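Local coordinates for protein tyrosine--tRNA ligase (Aeropyrum pernix, PDB 2CYA) that probably catalyses the two-step attachment of tyrosine to its cognate tRNA, activating the amino acid with ATP and then passing it to the acceptor end, at residues L163-P166 and L167-S171. Sequence-based numbering, arbitrary orientation.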
ATOM      1  N   LEU A 163      -4.324   4.728   5.948  1.00 39.05           N
ATOM      2  CA  LEU A 163      -3.995   3.435   6.532  1.00 37.32           C
ATOM      3  C   LEU A 163      -2.649   2.972   5.992  1.00 35.12           C
ATOM      4  O   LEU A 163      -1.918   2.247   6.658  1.00 36.08           O
ATOM      5  CB  LEU A 163      -5.064   2.388   6.206  1.00 41.89           C
ATOM      6  CG  LEU A 163      -6.177   2.202   7.249  1.00 44.79           C
ATOM      7  CD1 LEU A 163      -6.972   3.497   7.423  1.00 45.02           C
ATOM      8  CD2 LEU A 163      -7.083   1.066   6.804  1.00 47.34           C
ATOM      9  N   ILE A 164      -2.317   3.394   4.783  1.00 32.22           N
ATOM     10  CA  ILE A 164      -1.042   3.011   4.191  1.00 31.74           C
ATOM     11  C   ILE A 164       0.132   3.733   4.872  1.00 30.42           C
ATOM     12  O   ILE A 164       1.212   3.164   5.018  1.00 29.76           O
ATOM     13  CB  ILE A 164      -1.040   3.312   2.673  1.00 31.46           C
ATOM     14  CG1 ILE A 164      -2.011   2.361   1.964  1.00 34.82           C
ATOM     15  CG2 ILE A 164       0.330   3.106   2.081  1.00 31.74           C
ATOM     16  CD1 ILE A 164      -2.028   2.536   0.444  1.00 37.04           C
ATOM     17  N   TYR A 165      -0.109   4.972   5.302  1.00 29.53           N
ATOM     18  CA  TYR A 165       0.907   5.815   5.945  1.00 29.63           C
ATOM     19  C   TYR A 165       1.687   5.027   7.000  1.00 27.97           C
ATOM     20  O   TYR A 165       2.875   4.797   6.849  1.00 28.52           O
ATOM     21  CB  TYR A 165       0.222   7.058   6.555  1.00 30.98           C
ATOM     22  CG  TYR A 165       1.147   8.116   7.107  1.00 32.85           C
ATOM     23  CD1 TYR A 165       1.325   9.320   6.444  1.00 33.66           C
ATOM     24  CD2 TYR A 165       1.834   7.916   8.313  1.00 34.89           C
ATOM     25  CE1 TYR A 165       2.163  10.316   6.967  1.00 36.37           C
ATOM     26  CE2 TYR A 165       2.674   8.895   8.840  1.00 35.67           C
ATOM     27  CZ  TYR A 165       2.834  10.093   8.164  1.00 36.51           C
ATOM     28  OH  TYR A 165       3.673  11.062   8.678  1.00 35.64           O
ATOM     29  N   PRO A 166       1.013   4.565   8.064  1.00 29.34           N
ATOM     30  CA  PRO A 166       1.630   3.789   9.159  1.00 26.35           C
ATOM     31  C   PRO A 166       2.343   2.533   8.654  1.00 26.96           C
ATOM     32  O   PRO A 166       3.409   2.150   9.159  1.00 28.49           O
ATOM     33  CB  PRO A 166       0.438   3.415  10.039  1.00 28.35           C
ATOM     34  CG  PRO A 166      -0.595   4.442   9.713  1.00 28.01           C
ATOM     35  CD  PRO A 166      -0.445   4.689   8.255  1.00 27.02           C
ATOM     36  N   LEU A 167       1.726   1.868   7.687  1.00 24.43           N
ATOM     37  CA  LEU A 167       2.286   0.656   7.107  1.00 25.62           C
ATOM     38  C   LEU A 167       3.654   1.014   6.517  1.00 22.31           C
ATOM     39  O   LEU A 167       4.632   0.295   6.703  1.00 24.00           O
ATOM     40  CB  LEU A 167       1.347   0.118   6.015  1.00 25.68           C
ATOM     41  CG  LEU A 167       0.361  -1.034   6.302  1.00 32.82           C
ATOM     42  CD1 LEU A 167       0.034  -1.132   7.768  1.00 29.28           C
ATOM     43  CD2 LEU A 167      -0.916  -0.851   5.440  1.00 27.90           C
ATOM     44  N   MET A 168       3.712   2.141   5.824  1.00 21.41           N
ATOM     45  CA  MET A 168       4.962   2.608   5.227  1.00 22.55           C
ATOM     46  C   MET A 168       5.954   3.054   6.299  1.00 23.32           C
ATOM     47  O   MET A 168       7.155   2.841   6.159  1.00 22.81           O
ATOM     48  CB  MET A 168       4.695   3.776   4.268  1.00 18.09           C
ATOM     49  CG  MET A 168       4.105   3.324   2.918  1.00 23.55           C
ATOM     50  SD  MET A 168       3.683   4.729   1.888  1.00 28.92           S
ATOM     51  CE  MET A 168       5.372   5.416   1.579  1.00 24.79           C
ATOM     52  N   GLN A 169       5.444   3.684   7.358  1.00 23.28           N
ATOM     53  CA  GLN A 169       6.303   4.155   8.439  1.00 26.09           C
ATOM     54  C   GLN A 169       7.025   2.963   9.055  1.00 24.72           C
ATOM     55  O   GLN A 169       8.255   2.961   9.162  1.00 25.27           O
ATOM     56  CB  GLN A 169       5.476   4.909   9.490  1.00 26.70           C
ATOM     57  CG  GLN A 169       6.339   5.585  10.560  1.00 31.86           C
ATOM     58  CD  GLN A 169       5.669   6.812  11.176  1.00 33.71           C
ATOM     59  OE1 GLN A 169       4.465   7.040  10.998  1.00 33.17           O
ATOM     60  NE2 GLN A 169       6.454   7.611  11.902  1.00 34.97           N
ATOM     61  N   VAL A 170       6.270   1.933   9.421  1.00 24.22           N
ATOM     62  CA  VAL A 170       6.852   0.723   9.999  1.00 23.78           C
ATOM     63  C   VAL A 170       7.815   0.061   8.993  1.00 24.82           C
ATOM     64  O   VAL A 170       8.896  -0.412   9.362  1.00 24.49           O
ATOM     65  CB  VAL A 170       5.741  -0.291  10.375  1.00 24.92           C
ATOM     66  CG1 VAL A 170       6.351  -1.602  10.819  1.00 25.42           C
ATOM     67  CG2 VAL A 170       4.861   0.287  11.479  1.00 20.63           C
ATOM     68  N   SER A 171       7.434   0.034   7.718  1.00 21.80           N
ATOM     69  CA  SER A 171       8.288  -0.593   6.728  1.00 22.46           C
ATOM     70  C   SER A 171       9.593   0.159   6.522  1.00 21.53           C
ATOM     71  O   SER A 171      10.598  -0.450   6.178  1.00 22.50           O
ATOM     72  CB  SER A 171       7.547  -0.740   5.393  1.00 23.52           C
ATOM     73  OG  SER A 171       6.417  -1.578   5.556  1.00 24.63           O
TER
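Y165 overlaps Q169 one helical turn on, the ring edge meeting the amide oxygen with Y165 CE2 3.4 Å from Q169 OE1. Four residues apart, both leave the same flank of the helix; with CG anti to the backbone N (chi1 -173° in each), they cross obliquely, ring and amide planes 68° apart. Other residues hold their ends: Y165 OH is hydrogen-bonded to E43, and Q169 NE2 donates to Q187. Y165, Q169 and Q187 are all predicted to bind the substrate tyrosine. Along the backbone the i to i+4 pattern continues, Q169 N donating to Y165 O at 2.8 Å and V170 N to P166 O at 2.9 Å, the latter almost straight. P166, lacking an N-H, kinks helix 161-175 here. On another flank, the CG2 methyl of I164 lies 3.7 Å from M168 SD, while L167 CD2 rests 3.5 Å from L163 O and L167 also packs on I164 of the second subunit. Cutting L167 back to an alanine is likely to open a gap over the L163 carbonyl and at that intersubunit contact. L167 O accepts from both S171 N and S171 OG, on opposite faces of its carbonyl plane. This class I synthetase thus illustrates how one helix can serve two surfaces: polar ends consistent with the predicted tyrosine pocket on one flank, apolar side chains meeting the second subunit on another.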